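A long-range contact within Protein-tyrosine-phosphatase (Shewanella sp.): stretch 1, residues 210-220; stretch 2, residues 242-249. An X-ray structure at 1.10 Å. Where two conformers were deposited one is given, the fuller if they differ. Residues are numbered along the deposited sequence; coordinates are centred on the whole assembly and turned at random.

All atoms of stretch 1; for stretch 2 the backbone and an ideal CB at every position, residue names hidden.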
ATOM      1  N   ILE A 210     -14.353   4.980  -5.848  1.00 12.13           N
ATOM      2  CA  ILE A 210     -15.394   4.176  -6.449  1.00 11.42           C
ATOM      3  C   ILE A 210     -16.305   5.111  -7.251  1.00 12.00           C
ATOM      4  O   ILE A 210     -16.903   6.028  -6.705  1.00 13.50           O
ATOM      5  CB  ILE A 210     -16.166   3.384  -5.380  0.61 11.98           C
ATOM      6  CG1 ILE A 210     -15.262   2.639  -4.409  0.61 10.68           C
ATOM      7  CG2 ILE A 210     -17.197   2.463  -6.070  0.61 12.15           C
ATOM      8  CD1 ILE A 210     -14.463   1.520  -5.041  0.61 11.60           C
ATOM      9  N   SER A 211     -16.400   4.815  -8.530  1.00 12.41           N
ATOM     10  CA  SER A 211     -17.264   5.495  -9.480  1.00 13.75           C
ATOM     11  C   SER A 211     -18.629   4.810  -9.546  1.00 14.97           C
ATOM     12  O   SER A 211     -18.806   3.686  -9.086  1.00 14.69           O
ATOM     13  CB  SER A 211     -16.647   5.558 -10.850  1.00 14.18           C
ATOM     14  OG  SER A 211     -16.545   4.209 -11.361  1.00 15.31           O
ATOM     15  N   SER A 212     -19.584   5.479 -10.142  1.00 16.20           N
ATOM     16  CA  SER A 212     -20.954   4.948 -10.243  1.00 17.11           C
ATOM     17  C   SER A 212     -20.993   3.700 -11.095  1.00 17.04           C
ATOM     18  O   SER A 212     -21.902   2.854 -10.965  1.00 17.31           O
ATOM     19  CB  SER A 212     -21.865   6.043 -10.800  1.00 21.55           C
ATOM     20  OG  SER A 212     -22.101   6.964  -9.717  1.00 27.06           O
ATOM     21  N   GLU A 213     -20.001   3.505 -11.956  1.00 16.34           N
ATOM     22  CA  GLU A 213     -19.911   2.240 -12.772  1.00 16.47           C
ATOM     23  C   GLU A 213     -19.808   1.016 -11.896  1.00 14.87           C
ATOM     24  O   GLU A 213     -20.257  -0.058 -12.328  1.00 17.58           O
ATOM     25  CB  GLU A 213     -18.757   2.351 -13.779  1.00 17.29           C
ATOM     26  CG  GLU A 213     -18.543   1.158 -14.682  1.00 19.19           C
ATOM     27  CD  GLU A 213     -17.620   1.367 -15.850  1.00 19.43           C
ATOM     28  OE1 GLU A 213     -17.079   2.479 -15.913  1.00 19.49           O
ATOM     29  OE2 GLU A 213     -17.399   0.352 -16.589  1.00 20.75           O
ATOM     30  N   TRP A 214     -19.214   1.111 -10.701  1.00 14.76           N
ATOM     31  CA  TRP A 214     -19.211  -0.010  -9.772  1.00 14.16           C
ATOM     32  C   TRP A 214     -20.638  -0.553  -9.546  1.00 16.84           C
ATOM     33  O   TRP A 214     -20.895  -1.732  -9.460  1.00 15.99           O
ATOM     34  CB  TRP A 214     -18.576   0.460  -8.433  1.00 14.00           C
ATOM     35  CG  TRP A 214     -18.669  -0.573  -7.322  1.00 13.05           C
ATOM     36  CD1 TRP A 214     -19.718  -0.873  -6.473  1.00 14.23           C
ATOM     37  CD2 TRP A 214     -17.608  -1.458  -6.932  1.00 11.48           C
ATOM     38  NE1 TRP A 214     -19.419  -1.853  -5.607  1.00 13.05           N
ATOM     39  CE2 TRP A 214     -18.109  -2.242  -5.871  1.00 12.00           C
ATOM     40  CE3 TRP A 214     -16.287  -1.679  -7.382  1.00 13.45           C
ATOM     41  CZ2 TRP A 214     -17.351  -3.196  -5.271  1.00 11.91           C
ATOM     42  CZ3 TRP A 214     -15.557  -2.640  -6.747  1.00 13.03           C
ATOM     43  CH2 TRP A 214     -16.046  -3.407  -5.699  1.00 12.82           C
ATOM     44  N   ILE A 215     -21.538   0.402  -9.304  1.00 17.00           N
ATOM     45  CA  ILE A 215     -22.946   0.093  -8.973  1.00 16.62           C
ATOM     46  C   ILE A 215     -23.674  -0.535 -10.127  1.00 16.86           C
ATOM     47  O   ILE A 215     -24.368  -1.517 -10.012  1.00 17.75           O
ATOM     48  CB  ILE A 215     -23.654   1.391  -8.489  1.00 17.06           C
ATOM     49  CG1 ILE A 215     -22.982   2.006  -7.255  1.00 17.95           C
ATOM     50  CG2 ILE A 215     -25.116   1.095  -8.293  1.00 20.70           C
ATOM     51  CD1 ILE A 215     -23.562   3.289  -6.719  1.00 21.05           C
ATOM     52  N   SER A 216     -23.411   0.041 -11.305  1.00 16.75           N
ATOM     53  CA  SER A 216     -24.121  -0.508 -12.476  1.00 18.91           C
ATOM     54  C   SER A 216     -23.622  -1.900 -12.822  1.00 17.78           C
ATOM     55  O   SER A 216     -24.436  -2.708 -13.329  1.00 20.17           O
ATOM     56  CB  SER A 216     -24.110   0.406 -13.678  0.57 24.58           C
ATOM     57  OG  SER A 216     -22.794   0.686 -14.049  0.57 18.92           O
ATOM     58  N   ARG A 217     -22.356  -2.217 -12.555  1.00 17.40           N
ATOM     59  CA  ARG A 217     -21.802  -3.553 -12.742  1.00 17.47           C
ATOM     60  C   ARG A 217     -22.112  -4.524 -11.603  1.00 17.18           C
ATOM     61  O   ARG A 217     -21.735  -5.672 -11.710  1.00 20.65           O
ATOM     62  CB  ARG A 217     -20.283  -3.460 -12.929  1.00 19.18           C
ATOM     63  CG  ARG A 217     -19.960  -2.765 -14.285  1.00 19.09           C
ATOM     64  CD  ARG A 217     -18.474  -2.878 -14.549  1.00 21.23           C
ATOM     65  NE  ARG A 217     -18.197  -2.232 -15.851  1.00 20.64           N
ATOM     66  CZ  ARG A 217     -18.310  -2.849 -17.014  1.00 24.95           C
ATOM     67  NH1 ARG A 217     -18.668  -4.116 -17.127  1.00 32.58           N
ATOM     68  NH2 ARG A 217     -18.049  -2.166 -18.120  1.00 31.59           N
ATOM     69  N   GLU A 218     -22.814  -4.059 -10.563  1.00 17.30           N
ATOM     70  CA  GLU A 218     -23.289  -4.892  -9.491  1.00 17.94           C
ATOM     71  C   GLU A 218     -22.090  -5.607  -8.874  1.00 16.54           C
ATOM     72  O   GLU A 218     -22.177  -6.775  -8.504  1.00 19.93           O
ATOM     73  CB  GLU A 218     -24.290  -5.928  -9.999  0.51 22.20           C
ATOM     74  CG  GLU A 218     -25.494  -5.323 -10.711  0.51 25.64           C
ATOM     75  CD  GLU A 218     -26.577  -6.334 -11.046  0.51 27.48           C
ATOM     76  OE1 GLU A 218     -27.779  -5.961 -10.983  0.51 33.65           O
ATOM     77  OE2 GLU A 218     -26.266  -7.500 -11.384  0.51 39.80           O
ATOM     78  N   LEU A 219     -20.975  -4.908  -8.708  1.00 16.15           N
ATOM     79  CA  LEU A 219     -19.803  -5.512  -8.084  1.00 14.44           C
ATOM     80  C   LEU A 219     -19.960  -5.617  -6.586  1.00 13.32           C
ATOM     81  O   LEU A 219     -20.791  -5.004  -5.923  1.00 15.12           O
ATOM     82  CB  LEU A 219     -18.549  -4.692  -8.432  1.00 15.32           C
ATOM     83  CG  LEU A 219     -17.928  -5.031  -9.780  1.00 15.27           C
ATOM     84  CD1 LEU A 219     -17.139  -3.886 -10.351  1.00 16.42           C
ATOM     85  CD2 LEU A 219     -17.071  -6.289  -9.619  1.00 17.73           C
ATOM     86  N   THR A 220     -19.156  -6.498  -5.993  1.00 13.26           N
ATOM     87  CA  THR A 220     -18.993  -6.657  -4.566  1.00 12.59           C
ATOM     88  C   THR A 220     -17.500  -6.588  -4.227  1.00 10.71           C
ATOM     89  O   THR A 220     -16.660  -6.856  -5.102  1.00 11.12           O
ATOM     90  CB  THR A 220     -19.561  -7.977  -4.026  1.00 14.35           C
ATOM     91  OG1 THR A 220     -18.752  -9.011  -4.558  1.00 14.00           O
ATOM     92  CG2 THR A 220     -21.029  -8.147  -4.421  1.00 18.57           C
ATOM     93  N   UNK A 242     -11.528  -7.911 -21.567  1.00 20.27           N
ATOM     94  CA  UNK A 242     -12.610  -8.332 -20.632  1.00 16.70           C
ATOM     95  C   UNK A 242     -13.281  -7.074 -20.089  1.00 16.21           C
ATOM     96  O   UNK A 242     -12.601  -6.259 -19.450  1.00 16.16           O
ATOM     97  CB  UNK A 242     -12.067  -9.190 -19.487  1.00 16.70           C
ATOM     98  N   UNK A 243     -14.573  -6.872 -20.332  1.00 18.72           N
ATOM     99  CA  UNK A 243     -15.218  -5.631 -19.928  1.00 18.76           C
ATOM    100  C   UNK A 243     -15.036  -5.336 -18.469  1.00 16.45           C
ATOM    101  O   UNK A 243     -14.780  -4.198 -18.068  1.00 16.87           O
ATOM    102  CB  UNK A 243     -16.712  -5.678 -20.254  1.00 18.76           C
ATOM    103  N   UNK A 244     -15.173  -6.388 -17.655  1.00 15.70           N
ATOM    104  CA  UNK A 244     -15.113  -6.146 -16.217  1.00 14.46           C
ATOM    105  C   UNK A 244     -13.698  -5.892 -15.741  1.00 13.43           C
ATOM    106  O   UNK A 244     -13.481  -4.969 -14.921  1.00 13.32           O
ATOM    107  CB  UNK A 244     -15.707  -7.333 -15.456  1.00 14.46           C
ATOM    108  N   UNK A 245     -12.742  -6.679 -16.235  1.00 12.71           N
ATOM    109  CA  UNK A 245     -11.357  -6.420 -15.883  1.00 12.18           C
ATOM    110  C   UNK A 245     -10.922  -5.043 -16.367  1.00 12.15           C
ATOM    111  O   UNK A 245     -10.133  -4.365 -15.682  1.00 11.67           O
ATOM    112  CB  UNK A 245     -10.447  -7.501 -16.469  1.00 12.18           C
ATOM    113  N   UNK A 246     -11.388  -4.641 -17.533  1.00 12.85           N
ATOM    114  CA  UNK A 246     -11.031  -3.335 -18.078  1.00 13.76           C
ATOM    115  C   UNK A 246     -11.466  -2.218 -17.137  1.00 12.19           C
ATOM    116  O   UNK A 246     -10.732  -1.312 -16.785  1.00 14.56           O
ATOM    117  CB  UNK A 246     -11.663  -3.140 -19.458  1.00 13.76           C
ATOM    118  N   UNK A 247     -12.703  -2.333 -16.659  1.00 12.62           N
ATOM    119  CA  UNK A 247     -13.195  -1.407 -15.612  1.00 12.28           C
ATOM    120  C   UNK A 247     -12.302  -1.407 -14.396  1.00 11.02           C
ATOM    121  O   UNK A 247     -11.851  -0.386 -13.915  1.00 11.27           O
ATOM    122  CB  UNK A 247     -14.619  -1.776 -15.191  1.00 12.28           C
ATOM    123  N   UNK A 248     -12.048  -2.586 -13.825  1.00 11.04           N
ATOM    124  CA  UNK A 248     -11.329  -2.703 -12.580  1.00 11.05           C
ATOM    125  C   UNK A 248      -9.913  -2.173 -12.657  1.00 10.23           C
ATOM    126  O   UNK A 248      -9.404  -1.612 -11.678  1.00 10.04           O
ATOM    127  CB  UNK A 248     -11.306  -4.166 -12.134  1.00 11.05           C
ATOM    128  N   UNK A 249      -9.243  -2.407 -13.789  1.00 10.72           N
ATOM    129  CA  UNK A 249      -7.830  -2.086 -13.868  1.00 10.81           C
ATOM    130  C   UNK A 249      -7.515  -0.740 -14.453  1.00 11.26           C
ATOM    131  O   UNK A 249      -6.353  -0.281 -14.295  1.00 11.96           O
ATOM    132  CB  UNK A 249      -7.111  -3.157 -14.691  1.00 10.81           C
TER

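Position 242 lies before a helix, with phi/psi of -85/119. Its ideal CB has nothing of stretch 1 within 5.5 Å. A helix start favours a side chain that can accept from free backbone NH groups: Asp, Asn, Ser or Thr. The residue is Asp242, the N-cap. Its OD2 accepts from the N of the residue at 245 at 3.0 Å, and weakly from the N of the residue at 244 at 3.1 Å.

Position 243 opens the helix. Its CA-to-CB bond points sideways, but the ideal CB is 4.0 Å from Arg217 NH1. Stretch 1 offers a positive charge here. Asp or Glu would suit best; Asn, Gln or Ser could also accept. The residue is Asp243. Its chi1 is t, and its end comes nearer than its CB. Arg217 NH1 donates to Asp243 OD2 at 2.7 Å, almost linearly, and Arg217 NH2 donates to Asp243 OD1 at a very short 2.5 Å. This is a two-pronged salt bridge. Arg217 NE also donates to Glu213 OE2 at 2.8 Å, so the guanidinium is held between two acids.

Position 244 also points sideways, with its ideal CB 4.7 Å from Arg217 NH1. The arginine's methylene CD and the Leu219 methyls offer an apolar surface further on. Leu, Met or Ile would suit. The residue is Leu244. Its CD1 reaches 3.9 Å from Leu219 CD1 and 4.0 Å from Arg217 CD.

Positions 245 and 246 have no part of stretch 1 within 5.5 Å of their ideal CB, so stretch 1 does not choose between side chains. They are Leu245 and Asn246.

Position 247 points toward stretch 1. Its ideal CB is 3.7 Å from Arg217 NE and 3.8 Å from Glu213 OE2. Beyond these polar atoms lies a space lined by Ser211, Glu213, Trp214 and Leu219. A long or flat side chain could fill it: Phe, Tyr, Met or Leu. The residue is Phe247, which has the largest covered area in the contact. Glu213 CG sits over one face, 3.9 Å from the ring centroid, in a CH-pi contact. Leu219 CD1 meets the ring edge, 3.6 Å from Phe247 CE1. Ser211 OG is also at the edge, 3.6 Å from Phe247 CE2.

Position 248 points sideways, with nothing within 5.5 Å of its ideal CB. A longer apolar chain could still reach Leu219. The residue is Leu248, whose CD2 lies 4.0 Å from Leu219 CD1.

Position 249 is out of reach of stretch 1, which sets no preference. It is Phe249.

Stretch 2 (242-249) DDLLNFLF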
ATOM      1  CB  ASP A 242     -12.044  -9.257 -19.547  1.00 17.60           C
ATOM      2  CG  ASP A 242     -13.144  -9.796 -18.651  1.00 18.93           C
ATOM      3  OD1 ASP A 242     -13.615 -10.899 -18.874  1.00 25.48           O
ATOM      4  OD2 ASP A 242     -13.602  -9.073 -17.753  1.00 17.89           O
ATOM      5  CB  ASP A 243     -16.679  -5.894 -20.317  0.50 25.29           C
ATOM      6  CG  ASP A 243     -17.713  -4.890 -19.905  0.50 23.98           C
ATOM      7  OD1 ASP A 243     -17.324  -3.694 -19.956  0.50 33.40           O
ATOM      8  OD2 ASP A 243     -18.849  -5.253 -19.544  0.50 36.30           O
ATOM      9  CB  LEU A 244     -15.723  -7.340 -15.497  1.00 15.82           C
ATOM     10  CG  LEU A 244     -15.673  -7.311 -13.981  1.00 16.69           C
ATOM     11  CD1 LEU A 244     -16.312  -6.068 -13.420  1.00 18.07           C
ATOM     12  CD2 LEU A 244     -16.400  -8.531 -13.379  1.00 18.76           C
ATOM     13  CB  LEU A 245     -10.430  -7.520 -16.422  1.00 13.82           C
ATOM     14  CG  LEU A 245     -10.635  -8.900 -15.836  1.00 13.33           C
ATOM     15  CD1 LEU A 245      -9.681  -9.905 -16.479  1.00 14.75           C
ATOM     16  CD2 LEU A 245     -10.537  -8.909 -14.312  1.00 15.46           C
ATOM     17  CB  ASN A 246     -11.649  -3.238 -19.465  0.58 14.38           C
ATOM     18  CG  ASN A 246     -11.239  -1.975 -20.192  0.58 14.39           C
ATOM     19  OD1 ASN A 246     -11.215  -0.892 -19.588  0.58 16.97           O
ATOM     20  ND2 ASN A 246     -10.909  -2.069 -21.471  0.58 18.79           N
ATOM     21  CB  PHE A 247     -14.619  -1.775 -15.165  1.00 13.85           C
ATOM     22  CG  PHE A 247     -15.031  -0.975 -13.963  1.00 13.33           C
ATOM     23  CD1 PHE A 247     -15.336  -1.601 -12.761  1.00 14.60           C
ATOM     24  CD2 PHE A 247     -15.077   0.394 -14.000  1.00 15.10           C
ATOM     25  CE1 PHE A 247     -15.662  -0.883 -11.647  1.00 15.19           C
ATOM     26  CE2 PHE A 247     -15.433   1.146 -12.904  1.00 15.61           C
ATOM     27  CZ  PHE A 247     -15.702   0.521 -11.719  1.00 14.44           C
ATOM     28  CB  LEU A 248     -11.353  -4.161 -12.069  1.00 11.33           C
ATOM     29  CG  LEU A 248     -12.699  -4.673 -11.563  1.00 11.53           C
ATOM     30  CD1 LEU A 248     -12.596  -6.179 -11.278  1.00 13.26           C
ATOM     31  CD2 LEU A 248     -13.093  -3.891 -10.319  1.00 11.82           C
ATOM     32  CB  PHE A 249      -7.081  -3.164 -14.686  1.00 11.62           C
ATOM     33  CG  PHE A 249      -6.736  -4.379 -13.838  1.00 10.12           C
ATOM     34  CD1 PHE A 249      -7.623  -5.376 -13.551  1.00 11.04           C
ATOM     35  CD2 PHE A 249      -5.476  -4.483 -13.285  1.00 12.69           C
ATOM     36  CE1 PHE A 249      -7.301  -6.478 -12.758  1.00 11.19           C
ATOM     37  CE2 PHE A 249      -5.149  -5.590 -12.532  1.00 12.80           C
ATOM     38  CZ  PHE A 249      -6.054  -6.561 -12.241  1.00 11.08           C
TER
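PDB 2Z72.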